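Local coordinates for FrpC operon protein (Neisseria meningitidis, PDB 5EDF) that is the iron-regulated protein FrpD, whose exact role is unknown but which binds the RTX protein FrpC and may take part in adhesion, at residues P127-Y133 against Q205-G210; P143-Y147 against R169-T173; D176-T180 against E199-L203. All blocks are in the same frame, centred on the assembly; numbering follows the deposited sequence.

Contact 1: P127-Y133 against Q205-G210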
ATOM      1  N   PRO A 127      12.429 -21.290  -1.889  1.00 14.21           N
ATOM      2  CA  PRO A 127      12.008 -21.085  -3.264  1.00 15.23           C
ATOM      3  C   PRO A 127      10.969 -19.961  -3.428  1.00 16.01           C
ATOM      4  O   PRO A 127      10.090 -19.803  -2.566  1.00 15.60           O
ATOM      5  CB  PRO A 127      11.417 -22.443  -3.637  1.00 17.20           C
ATOM      6  CG  PRO A 127      12.030 -23.383  -2.777  1.00 18.12           C
ATOM      7  CD  PRO A 127      12.275 -22.696  -1.486  1.00 16.75           C
ATOM      8  N   SER A 128      11.050 -19.237  -4.550  1.00 15.23           N
ATOM      9  CA  SER A 128      10.128 -18.148  -4.847  1.00 13.62           C
ATOM     10  C   SER A 128       9.270 -18.476  -6.042  1.00 14.61           C
ATOM     11  O   SER A 128       9.758 -19.010  -7.055  1.00 15.08           O
ATOM     12  CB  SER A 128      10.908 -16.875  -5.129  1.00 14.94           C
ATOM     13  OG  SER A 128      10.020 -15.844  -5.532  1.00 14.33           O
ATOM     14  N   ALA A 129       7.991 -18.114  -5.970  1.00 16.68           N
ATOM     15  CA  ALA A 129       7.069 -18.300  -7.067  1.00 16.57           C
ATOM     16  C   ALA A 129       7.330 -17.348  -8.243  1.00 18.27           C
ATOM     17  O   ALA A 129       6.776 -17.542  -9.313  1.00 19.62           O
ATOM     18  CB  ALA A 129       5.625 -18.121  -6.580  1.00 17.98           C
ATOM     19  N   TYR A 130       8.131 -16.306  -8.034  1.00 17.05           N
ATOM     20  CA  TYR A 130       8.446 -15.271  -9.026  1.00 17.65           C
ATOM     21  C   TYR A 130       9.968 -15.169  -9.033  1.00 18.60           C
ATOM     22  O   TYR A 130      10.559 -14.906  -7.985  1.00 17.99           O
ATOM     23  CB  TYR A 130       7.865 -13.909  -8.612  1.00 18.51           C
ATOM     24  CG  TYR A 130       6.382 -13.898  -8.451  1.00 17.54           C
ATOM     25  CD1 TYR A 130       5.555 -13.475  -9.490  1.00 21.05           C
ATOM     26  CD2 TYR A 130       5.795 -14.254  -7.259  1.00 15.97           C
ATOM     27  CE1 TYR A 130       4.184 -13.436  -9.316  1.00 21.33           C
ATOM     28  CE2 TYR A 130       4.477 -14.274  -7.100  1.00 16.21           C
ATOM     29  CZ  TYR A 130       3.642 -13.851  -8.122  1.00 19.33           C
ATOM     30  OH  TYR A 130       2.280 -13.841  -7.939  1.00 23.79           O
ATOM     31  N   PRO A 131      10.646 -15.423 -10.154  1.00 19.05           N
ATOM     32  CA  PRO A 131      12.106 -15.489 -10.086  1.00 20.21           C
ATOM     33  C   PRO A 131      12.787 -14.170  -9.700  1.00 18.04           C
ATOM     34  O   PRO A 131      13.835 -14.199  -9.075  1.00 20.56           O
ATOM     35  CB  PRO A 131      12.509 -15.950 -11.492  1.00 21.49           C
ATOM     36  CG  PRO A 131      11.360 -15.628 -12.352  1.00 18.45           C
ATOM     37  CD  PRO A 131      10.135 -15.726 -11.512  1.00 18.29           C
ATOM     38  N   GLU A 132      12.156 -13.047 -10.049  1.00 19.21           N
ATOM     39  CA  GLU A 132      12.630 -11.712  -9.650  1.00 18.57           C
ATOM     40  C   GLU A 132      12.466 -11.355  -8.173  1.00 18.71           C
ATOM     41  O   GLU A 132      12.990 -10.341  -7.743  1.00 20.77           O
ATOM     42  CB  GLU A 132      11.963 -10.645 -10.532  1.00 20.68           C
ATOM     43  CG  GLU A 132      10.488 -10.266 -10.240  1.00 21.71           C
ATOM     44  CD  GLU A 132       9.413 -11.228 -10.786  1.00 26.55           C
ATOM     45  OE1 GLU A 132       9.733 -12.330 -11.283  1.00 22.95           O
ATOM     46  OE2 GLU A 132       8.211 -10.871 -10.683  1.00 27.28           O
ATOM     47  N   TYR A 133      11.728 -12.163  -7.420  1.00 17.78           N
ATOM     48  CA  TYR A 133      11.706 -12.042  -5.991  1.00 15.39           C
ATOM     49  C   TYR A 133      12.524 -13.133  -5.357  1.00 17.09           C
ATOM     50  O   TYR A 133      12.400 -14.305  -5.727  1.00 17.33           O
ATOM     51  CB  TYR A 133      10.281 -12.150  -5.430  1.00 15.69           C
ATOM     52  CG  TYR A 133       9.440 -10.904  -5.543  1.00 14.21           C
ATOM     53  CD1 TYR A 133       9.305 -10.034  -4.473  1.00 16.39           C
ATOM     54  CD2 TYR A 133       8.762 -10.591  -6.716  1.00 15.66           C
ATOM     55  CE1 TYR A 133       8.548  -8.906  -4.570  1.00 17.19           C
ATOM     56  CE2 TYR A 133       8.006  -9.451  -6.817  1.00 16.11           C
ATOM     57  CZ  TYR A 133       7.903  -8.605  -5.733  1.00 15.95           C
ATOM     58  OH  TYR A 133       7.121  -7.449  -5.830  1.00 18.52           O
ATOM     59  N   GLN A 205       2.584 -15.931  -1.164  1.00 17.31           N
ATOM     60  CA  GLN A 205       3.423 -15.056  -1.934  1.00 15.06           C
ATOM     61  C   GLN A 205       2.658 -14.474  -3.121  1.00 16.55           C
ATOM     62  O   GLN A 205       2.857 -13.309  -3.487  1.00 15.02           O
ATOM     63  CB  GLN A 205       4.691 -15.748  -2.410  1.00 17.51           C
ATOM     64  CG  GLN A 205       5.653 -14.799  -3.081  1.00 17.51           C
ATOM     65  CD  GLN A 205       6.936 -15.451  -3.580  1.00 17.24           C
ATOM     66  OE1 GLN A 205       7.074 -16.678  -3.588  1.00 18.06           O
ATOM     67  NE2 GLN A 205       7.864 -14.631  -4.075  1.00 17.00           N
ATOM     68  N   GLN A 206       1.795 -15.291  -3.719  1.00 15.57           N
ATOM     69  CA  GLN A 206       1.030 -14.843  -4.870  1.00 16.74           C
ATOM     70  C   GLN A 206       0.077 -13.715  -4.493  1.00 16.03           C
ATOM     71  O   GLN A 206      -0.085 -12.746  -5.244  1.00 16.84           O
ATOM     72  CB  GLN A 206       0.287 -16.001  -5.539  1.00 20.64           C
ATOM     73  CG  GLN A 206       1.196 -17.050  -6.198  1.00 23.54           C
ATOM     74  CD  GLN A 206       1.644 -18.180  -5.272  1.00 23.01           C
ATOM     75  OE1 GLN A 206       1.516 -18.114  -4.042  1.00 25.93           O
ATOM     76  NE2 GLN A 206       2.186 -19.227  -5.874  1.00 27.44           N
ATOM     77  N   GLU A 207      -0.578 -13.831  -3.336  1.00 16.32           N
ATOM     78  CA  GLU A 207      -1.453 -12.753  -2.852  1.00 16.22           C
ATOM     79  C   GLU A 207      -0.666 -11.478  -2.581  1.00 13.85           C
ATOM     80  O   GLU A 207      -1.085 -10.395  -2.976  1.00 14.59           O
ATOM     81  CB  GLU A 207      -2.170 -13.174  -1.576  1.00 15.96           C
ATOM     82  CG  GLU A 207      -3.243 -14.229  -1.818  1.00 18.88           C
ATOM     83  CD  GLU A 207      -3.859 -14.732  -0.531  1.00 20.62           C
ATOM     84  OE1 GLU A 207      -3.152 -15.427   0.248  1.00 20.75           O
ATOM     85  OE2 GLU A 207      -5.077 -14.501  -0.320  1.00 21.25           O
ATOM     86  N   LEU A 208       0.489 -11.615  -1.941  1.00 12.63           N
ATOM     87  CA  LEU A 208       1.297 -10.454  -1.549  1.00 11.54           C
ATOM     88  C   LEU A 208       1.965  -9.765  -2.743  1.00 12.58           C
ATOM     89  O   LEU A 208       1.859  -8.556  -2.914  1.00 12.53           O
ATOM     90  CB  LEU A 208       2.326 -10.891  -0.507  1.00 13.87           C
ATOM     91  CG  LEU A 208       1.783 -11.439   0.802  1.00 13.42           C
ATOM     92  CD1 LEU A 208       2.868 -12.163   1.619  1.00 18.34           C
ATOM     93  CD2 LEU A 208       1.229 -10.283   1.605  1.00 16.24           C
ATOM     94  N   VAL A 209       2.643 -10.544  -3.595  1.00 12.71           N
ATOM     95  CA  VAL A 209       3.217  -9.994  -4.830  1.00 12.72           C
ATOM     96  C   VAL A 209       2.140  -9.447  -5.749  1.00 13.46           C
ATOM     97  O   VAL A 209       2.312  -8.378  -6.350  1.00 14.46           O
ATOM     98  CB  VAL A 209       4.133 -11.034  -5.567  1.00 12.52           C
ATOM     99  CG1 VAL A 209       4.569 -10.491  -6.932  1.00 14.80           C
ATOM    100  CG2 VAL A 209       5.362 -11.305  -4.715  1.00 14.92           C
ATOM    101  N   GLY A 210       1.006 -10.129  -5.857  1.00 13.66           N
ATOM    102  CA  GLY A 210      -0.086  -9.637  -6.678  1.00 14.35           C
ATOM    103  C   GLY A 210      -0.522  -8.248  -6.260  1.00 13.82           C
ATOM    104  O   GLY A 210      -0.771  -7.384  -7.105  1.00 14.72           O
TER
HETATM  105  O   HOH W   1       7.796 -18.498  -1.671  1.00 26.71           O

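Contact 2: P143-Y147 against R169-T173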
ATOM      1  N   PRO A 143      12.583 -19.612  22.798  1.00 35.47           N
ATOM      2  CA  PRO A 143      11.968 -20.566  23.728  1.00 40.89           C
ATOM      3  C   PRO A 143      10.571 -20.141  24.208  1.00 41.38           C
ATOM      4  O   PRO A 143       9.647 -20.961  24.224  1.00 46.12           O
ATOM      5  CB  PRO A 143      12.962 -20.611  24.892  1.00 41.53           C
ATOM      6  CG  PRO A 143      14.284 -20.231  24.293  1.00 37.49           C
ATOM      7  CD  PRO A 143      13.996 -19.330  23.124  1.00 35.47           C
ATOM      8  N   GLU A 144      10.422 -18.867  24.560  1.00 41.37           N
ATOM      9  CA  GLU A 144       9.153 -18.338  25.083  1.00 48.42           C
ATOM     10  C   GLU A 144       8.105 -18.033  23.998  1.00 46.27           C
ATOM     11  O   GLU A 144       6.926 -17.864  24.307  1.00 48.19           O
ATOM     12  CB  GLU A 144       9.401 -17.083  25.948  1.00 55.58           C
ATOM     13  CG  GLU A 144       9.819 -15.795  25.191  1.00 58.97           C
ATOM     14  CD  GLU A 144      11.338 -15.574  25.095  1.00 61.89           C
ATOM     15  OE1 GLU A 144      12.114 -16.562  25.135  1.00 62.33           O
ATOM     16  OE2 GLU A 144      11.751 -14.394  24.965  1.00 61.01           O
ATOM     17  N   ASN A 145       8.535 -17.947  22.738  1.00 39.39           N
ATOM     18  CA  ASN A 145       7.614 -17.646  21.634  1.00 35.88           C
ATOM     19  C   ASN A 145       7.686 -18.671  20.497  1.00 32.47           C
ATOM     20  O   ASN A 145       8.408 -18.455  19.511  1.00 31.27           O
ATOM     21  CB  ASN A 145       7.870 -16.230  21.082  1.00 34.94           C
ATOM     22  CG  ASN A 145       6.851 -15.825  20.007  1.00 34.78           C
ATOM     23  OD1 ASN A 145       5.890 -16.556  19.754  1.00 33.19           O
ATOM     24  ND2 ASN A 145       7.059 -14.665  19.379  1.00 26.74           N
ATOM     25  N   PRO A 146       6.917 -19.773  20.597  1.00 31.58           N
ATOM     26  CA  PRO A 146       6.939 -20.804  19.546  1.00 32.44           C
ATOM     27  C   PRO A 146       6.250 -20.360  18.253  1.00 30.41           C
ATOM     28  O   PRO A 146       6.323 -21.051  17.227  1.00 34.42           O
ATOM     29  CB  PRO A 146       6.193 -21.980  20.187  1.00 36.67           C
ATOM     30  CG  PRO A 146       5.295 -21.359  21.203  1.00 36.67           C
ATOM     31  CD  PRO A 146       6.013 -20.135  21.708  1.00 39.54           C
ATOM     32  N   TYR A 147       5.608 -19.196  18.295  1.00 31.39           N
ATOM     33  CA  TYR A 147       4.828 -18.706  17.160  1.00 29.84           C
ATOM     34  C   TYR A 147       5.615 -17.774  16.245  1.00 27.49           C
ATOM     35  O   TYR A 147       5.137 -17.415  15.161  1.00 25.97           O
ATOM     36  CB  TYR A 147       3.577 -18.014  17.685  1.00 29.73           C
ATOM     37  CG  TYR A 147       2.792 -18.908  18.611  1.00 38.58           C
ATOM     38  CD1 TYR A 147       2.183 -20.065  18.133  1.00 40.63           C
ATOM     39  CD2 TYR A 147       2.701 -18.627  19.968  1.00 41.44           C
ATOM     40  CE1 TYR A 147       1.477 -20.910  18.976  1.00 50.99           C
ATOM     41  CE2 TYR A 147       1.994 -19.471  20.836  1.00 44.52           C
ATOM     42  CZ  TYR A 147       1.379 -20.611  20.325  1.00 53.73           C
ATOM     43  OH  TYR A 147       0.666 -21.474  21.134  1.00 58.61           O
ATOM     44  N   ARG A 169       1.101 -13.307  16.667  1.00 24.42           N
ATOM     45  CA  ARG A 169       0.711 -14.118  17.822  1.00 28.27           C
ATOM     46  C   ARG A 169       1.907 -14.422  18.724  1.00 28.47           C
ATOM     47  O   ARG A 169       2.977 -14.810  18.237  1.00 29.85           O
ATOM     48  CB  ARG A 169       0.110 -15.422  17.325  1.00 26.51           C
ATOM     49  CG  ARG A 169      -0.433 -16.333  18.427  1.00 31.31           C
ATOM     50  CD  ARG A 169      -0.732 -17.656  17.816  1.00 31.14           C
ATOM     51  NE  ARG A 169      -1.361 -18.578  18.763  1.00 39.48           N
ATOM     52  CZ  ARG A 169      -1.774 -19.800  18.447  1.00 40.66           C
ATOM     53  NH1 ARG A 169      -1.616 -20.262  17.206  1.00 39.54           N
ATOM     54  NH2 ARG A 169      -2.340 -20.566  19.372  1.00 44.99           N
ATOM     55  N   ILE A 170       1.725 -14.237  20.029  1.00 31.58           N
ATOM     56  CA  ILE A 170       2.766 -14.592  21.007  1.00 33.09           C
ATOM     57  C   ILE A 170       2.343 -15.544  22.122  1.00 35.17           C
ATOM     58  O   ILE A 170       3.197 -16.000  22.886  1.00 38.38           O
ATOM     59  CB  ILE A 170       3.419 -13.327  21.650  1.00 40.15           C
ATOM     60  CG1 ILE A 170       2.369 -12.454  22.357  1.00 45.69           C
ATOM     61  CG2 ILE A 170       4.196 -12.549  20.594  1.00 35.86           C
ATOM     62  CD1 ILE A 170       2.958 -11.227  23.035  1.00 49.50           C
ATOM     63  N   ASN A 171       1.055 -15.843  22.237  1.00 96.04           N
ATOM     64  CA  ASN A 171       0.647 -16.852  23.199  1.00111.08           C
ATOM     65  C   ASN A 171      -0.449 -17.742  22.684  1.00101.13           C
ATOM     66  O   ASN A 171      -1.012 -17.563  21.601  1.00 86.07           O
ATOM     67  CB  ASN A 171       0.301 -16.241  24.570  1.00132.36           C
ATOM     68  CG  ASN A 171      -0.586 -15.032  24.468  1.00130.22           C
ATOM     69  OD1 ASN A 171      -1.654 -15.079  23.864  1.00119.38           O
ATOM     70  ND2 ASN A 171      -0.155 -13.934  25.077  1.00148.15           N
ATOM     71  N   GLN A 172      -0.764 -18.614  23.550  1.00117.67           N
ATOM     72  CA  GLN A 172      -1.477 -19.795  23.175  1.00120.18           C
ATOM     73  C   GLN A 172      -2.970 -19.562  23.156  1.00123.80           C
ATOM     74  O   GLN A 172      -3.688 -20.149  22.341  1.00123.33           O
ATOM     75  CB  GLN A 172      -1.107 -20.892  24.161  1.00148.55           C
ATOM     76  CG  GLN A 172       0.353 -21.343  24.031  1.00155.10           C
ATOM     77  CD  GLN A 172       1.366 -20.453  24.753  1.00165.86           C
ATOM     78  OE1 GLN A 172       1.004 -19.490  25.434  1.00170.24           O
ATOM     79  NE2 GLN A 172       2.647 -20.784  24.603  1.00175.86           N
ATOM     80  N   THR A 173      -3.457 -18.775  24.014  1.00136.14           N
ATOM     81  CA  THR A 173      -4.849 -18.354  24.003  1.00149.85           C
ATOM     82  C   THR A 173      -5.176 -17.514  22.748  1.00133.29           C
ATOM     83  O   THR A 173      -6.286 -17.584  22.223  1.00140.64           O
ATOM     84  CB  THR A 173      -5.185 -17.574  25.294  1.00173.66           C
ATOM     85  OG1 THR A 173      -4.433 -16.354  25.334  1.00168.53           O
ATOM     86  CG2 THR A 173      -4.865 -18.415  26.545  1.00196.31           C
TER
HETATM   87  O   HOH W   2       5.271 -13.689  17.207  1.00 28.64           O

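Contact 3: D176-T180 against E199-L203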
ATOM      1  N   ASP A 176      -3.682 -17.070  15.471  1.00 65.68           N
ATOM      2  CA  ASP A 176      -2.697 -16.587  14.494  1.00 56.34           C
ATOM      3  C   ASP A 176      -3.217 -15.281  13.930  1.00 56.12           C
ATOM      4  O   ASP A 176      -4.397 -15.164  13.610  1.00 69.33           O
ATOM      5  CB  ASP A 176      -2.474 -17.570  13.334  1.00 67.02           C
ATOM      6  CG  ASP A 176      -1.450 -18.654  13.651  1.00 69.61           C
ATOM      7  OD1 ASP A 176      -1.003 -18.763  14.810  1.00 63.96           O
ATOM      8  OD2 ASP A 176      -1.094 -19.402  12.714  1.00 89.75           O
ATOM      9  N   SER A 177      -2.326 -14.303  13.807  1.00 47.00           N
ATOM     10  CA  SER A 177      -2.689 -12.996  13.283  1.00 50.43           C
ATOM     11  C   SER A 177      -1.517 -12.471  12.460  1.00 47.33           C
ATOM     12  O   SER A 177      -0.556 -11.940  13.016  1.00 43.18           O
ATOM     13  CB  SER A 177      -3.011 -12.043  14.435  1.00 51.96           C
ATOM     14  OG  SER A 177      -3.562 -10.830  13.965  1.00 61.96           O
ATOM     15  N   TYR A 178      -1.596 -12.646  11.139  1.00 22.26           N
ATOM     16  CA  TYR A 178      -0.517 -12.193  10.262  1.00 21.07           C
ATOM     17  C   TYR A 178      -0.744 -10.754   9.852  1.00 17.17           C
ATOM     18  O   TYR A 178      -1.881 -10.312   9.706  1.00 19.49           O
ATOM     19  CB  TYR A 178      -0.377 -13.092   9.020  1.00 22.01           C
ATOM     20  CG  TYR A 178       0.361 -14.368   9.344  1.00 22.91           C
ATOM     21  CD1 TYR A 178      -0.267 -15.396  10.014  1.00 27.64           C
ATOM     22  CD2 TYR A 178       1.710 -14.507   9.029  1.00 25.18           C
ATOM     23  CE1 TYR A 178       0.433 -16.568  10.331  1.00 24.30           C
ATOM     24  CE2 TYR A 178       2.407 -15.658   9.340  1.00 28.45           C
ATOM     25  CZ  TYR A 178       1.758 -16.671   9.980  1.00 26.89           C
ATOM     26  OH  TYR A 178       2.440 -17.840  10.326  1.00 35.35           O
ATOM     27  N   SER A 179       0.351 -10.032   9.688  1.00 17.24           N
ATOM     28  CA  SER A 179       0.320  -8.698   9.092  1.00 16.16           C
ATOM     29  C   SER A 179       1.469  -8.530   8.109  1.00 14.27           C
ATOM     30  O   SER A 179       2.422  -9.323   8.093  1.00 14.52           O
ATOM     31  CB  SER A 179       0.390  -7.647  10.172  1.00 19.00           C
ATOM     32  OG  SER A 179       1.585  -7.716  10.869  1.00 21.81           O
ATOM     33  N   THR A 180       1.403  -7.470   7.311  1.00 13.00           N
ATOM     34  CA  THR A 180       2.277  -7.265   6.176  1.00 11.03           C
ATOM     35  C   THR A 180       2.747  -5.827   6.116  1.00 10.40           C
ATOM     36  O   THR A 180       1.978  -4.884   6.340  1.00 11.34           O
ATOM     37  CB  THR A 180       1.544  -7.571   4.882  1.00 11.70           C
ATOM     38  OG1 THR A 180       1.008  -8.896   4.932  1.00 14.37           O
ATOM     39  CG2 THR A 180       2.461  -7.461   3.679  1.00 13.10           C
ATOM     40  N   GLU A 199      -6.915  -8.524   7.287  1.00 17.70           N
ATOM     41  CA  GLU A 199      -6.714  -9.959   7.172  1.00 17.17           C
ATOM     42  C   GLU A 199      -5.794 -10.498   8.273  1.00 21.37           C
ATOM     43  O   GLU A 199      -4.670 -10.017   8.455  1.00 20.32           O
ATOM     44  CB  GLU A 199      -6.099 -10.294   5.805  1.00 19.33           C
ATOM     45  CG  GLU A 199      -6.818  -9.692   4.598  1.00 18.18           C
ATOM     46  CD  GLU A 199      -8.315  -9.920   4.638  1.00 19.49           C
ATOM     47  OE1 GLU A 199      -8.736 -11.112   4.527  1.00 21.80           O
ATOM     48  OE2 GLU A 199      -9.093  -8.954   4.864  1.00 20.54           O
ATOM     49  N   LYS A 200      -6.251 -11.508   8.994  1.00 20.64           N
ATOM     50  CA  LYS A 200      -5.439 -12.146  10.035  1.00 22.54           C
ATOM     51  C   LYS A 200      -4.798 -13.444   9.524  1.00 20.53           C
ATOM     52  O   LYS A 200      -3.788 -13.920  10.069  1.00 23.16           O
ATOM     53  CB  LYS A 200      -6.307 -12.432  11.281  1.00 26.86           C
ATOM     54  CG  LYS A 200      -6.972 -11.209  11.927  1.00 32.98           C
ATOM     55  CD  LYS A 200      -7.882 -11.612  13.104  1.00 42.13           C
ATOM     56  CE  LYS A 200      -9.168 -12.280  12.622  1.00 48.04           C
ATOM     57  NZ  LYS A 200      -9.994 -11.398  11.730  1.00 49.42           N
ATOM     58  N   GLN A 201      -5.347 -14.010   8.457  1.00 22.00           N
ATOM     59  CA  GLN A 201      -4.851 -15.285   7.927  1.00 22.69           C
ATOM     60  C   GLN A 201      -3.497 -15.121   7.219  1.00 20.61           C
ATOM     61  O   GLN A 201      -3.198 -14.064   6.644  1.00 19.32           O
ATOM     62  CB  GLN A 201      -5.892 -15.927   6.985  1.00 24.49           C
ATOM     63  CG  GLN A 201      -5.998 -15.300   5.570  1.00 22.12           C
ATOM     64  CD  GLN A 201      -6.890 -14.079   5.499  1.00 21.73           C
ATOM     65  OE1 GLN A 201      -7.361 -13.555   6.525  1.00 23.90           O
ATOM     66  NE2 GLN A 201      -7.125 -13.622   4.283  1.00 21.54           N
ATOM     67  N   GLN A 202      -2.649 -16.129   7.281  1.00 18.89           N
ATOM     68  CA  GLN A 202      -1.427 -16.140   6.487  1.00 17.80           C
ATOM     69  C   GLN A 202      -1.770 -16.017   5.000  1.00 18.99           C
ATOM     70  O   GLN A 202      -2.687 -16.652   4.502  1.00 22.74           O
ATOM     71  CB  GLN A 202      -0.619 -17.404   6.767  1.00 21.11           C
ATOM     72  CG  GLN A 202       0.775 -17.418   6.175  1.00 19.23           C
ATOM     73  CD  GLN A 202       1.543 -18.707   6.454  1.00 26.46           C
ATOM     74  OE1 GLN A 202       1.210 -19.455   7.355  1.00 32.85           O
ATOM     75  NE2 GLN A 202       2.594 -18.929   5.684  1.00 35.34           N
ATOM     76  N   LEU A 203      -1.014 -15.186   4.294  1.00 16.61           N
ATOM     77  CA  LEU A 203      -1.230 -14.910   2.911  1.00 16.55           C
ATOM     78  C   LEU A 203      -0.106 -15.548   2.111  1.00 17.46           C
ATOM     79  O   LEU A 203       1.025 -15.676   2.583  1.00 18.32           O
ATOM     80  CB  LEU A 203      -1.256 -13.378   2.689  1.00 15.39           C
ATOM     81  CG  LEU A 203      -2.357 -12.650   3.452  1.00 16.19           C
ATOM     82  CD1 LEU A 203      -2.225 -11.113   3.259  1.00 16.59           C
ATOM     83  CD2 LEU A 203      -3.757 -13.125   3.033  1.00 20.12           C
TER

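Contact 1: P127-Y133 against Q205-G210
Gln205, in the first turn of helix 205-224, reaches into the beta-hairpin loop 127-133, which links strands 124-126 and 133-138 at the margin of the large antiparallel sheet and closes with a type I beta turn from Tyr130 to Tyr133. Polar bonds gather at the Gln205 amide, carried outward on a fully extended chain whose CG stands anti to the backbone N (chi1 -173°). Gln205 NE2 donates to Ser128 OG (2.9 Å), which lies close to the amide plane. Gln205 OE1 accepts from Ala129 N at 2.9 Å, a nearly straight bond whose donor sits above the carbonyl plane, and a bridging water adds a second bond of 2.7 Å to Gln205 OE1 while also donating to Pro127 O. Gripped at both ends, the amide has its rotation fixed. Apolar packing falls to Val209, which wedges between two tyrosine rings, one methyl centred over each. Val209 CG1 lies 3.7 Å from the Tyr130 centroid and Val209 CG2 3.8 Å from the Tyr133 centroid, both as CH-pi contacts; Val209 CG1 also reaches Tyr133 CE2 (3.6 Å). The Tyr133 side chain also touches Tyr153 of strand 150-155 and His212 farther along the helix, so the helix packs on the sheet here. Gln206 CA lies at the edge of the Tyr130 ring, near its plane and 3.5 Å from Tyr130 OH.

Contact 2: P143-Y147 against R169-T173
Tyr147 and Arg169 lie flat against each other, ring and guanidinium planes only 11° apart and their centres 4.0 Å from one another. The arginine chain comes over one face of the ring: CD sits above it as a CH-pi contact, NE is over its centre, and Arg169 CZ passes off-centre as a cation-pi partner, 3.5 Å from Tyr147 CE1. An extended chain, with CG anti to the backbone N (chi1 -176°), carries the guanidinium across the ring face. A bond in the guanidinium plane then helps hold the group flat, Arg169 NE donating to Asn171 O at 3.0 Å; Arg169 NH2 makes a long bond of 3.3 Å to Gln172 O. Residues 171-172 are poorly ordered, which makes both bonds less certain. NH1 adds a salt bridge to Asp176, which would balance the positive charge. Pro146 CG touches the opposite face of Tyr147 near its rim. Asn145 stands beside the stack: its OD1 accepts from Tyr147 N in an Asx turn, and a water that accepts from Asn145 ND2 lies within bonding distance of Arg169 O. Tyr147 CB approaches that same Arg169 O to 3.3 Å. This surface contact lies at one end of the large antiparallel sheet, joining the loop between strands 133-138 and 150-155 to the loop between strands 161-167 and 178-186.

Contact 3: D176-T180 against E199-L203
Tyr178 CG is anti to its carbonyl carbon (chi1 -79°) and Gln202 CG is anti to its backbone N (chi1 -170°), torsions that send the two side chains the same way, side by side. The glutamine chain is extended and runs along one face of the ring, with its amide plane 24° from the ring plane. Gln202 CB makes the CH-pi contact, 3.9 Å from the centroid of the Tyr178 ring, and is offset toward the rim; Gln202 OE1 ends 3.6 Å from Tyr178 OH. The Tyr178 ring also meets that of His165, their planes only moderately inclined. The backbones join through a single nearly straight bond, Tyr178 N to Lys200 O at 2.8 Å. Lys200 O lies at the ring's edge and also receives a CA-H...O contact from Ser177 CA, 3.5 Å away. Beside this bond Tyr178 O and Glu199 O, both acceptors, stand 3.1 Å apart. Gln201 folds back so that Gln201 NE2 donates to Glu199 OE1 (3.0 Å) on its anti lone pair, while the other carboxylate oxygen bonds to Tyr67. Deeper in, Thr180 OG1 bonds to His165 ND1 and Leu203 N to His165 NE2, pinning strand and loop to strand 161-167. Ser177 and Ser179 make backbone bonds to Asn168 and Arg166, so Tyr178 N uses the other edge of strand 178-186. The loop after strand 189-193 thus returns past the start of its antiparallel partner 178-186, makes one backbone bond to it, and leads into helix 205-224, which packs on the sheet.

Overall arrangement
Contacts 2 and 3 come in series along the chain and both are nested within the loop closed by contact 1, whose second segment begins helix 205-224. All three involve strands of the nine-stranded antiparallel sheet or the loops that join them, in the part built from strands 124-126 to 178-186. Contacts 2 and 3 have centres about 15 Å apart and are joined directly by the salt bridge between Arg169 and Asp176. Contacts 1 and 3, with centres about 17 Å apart, touch through Leu208, which packs on Thr180 and Leu203. Contacts 1 and 2, with centres about 28 Å apart, do not touch. Contact 3 thus links the surface loops to the helix packed against the sheet.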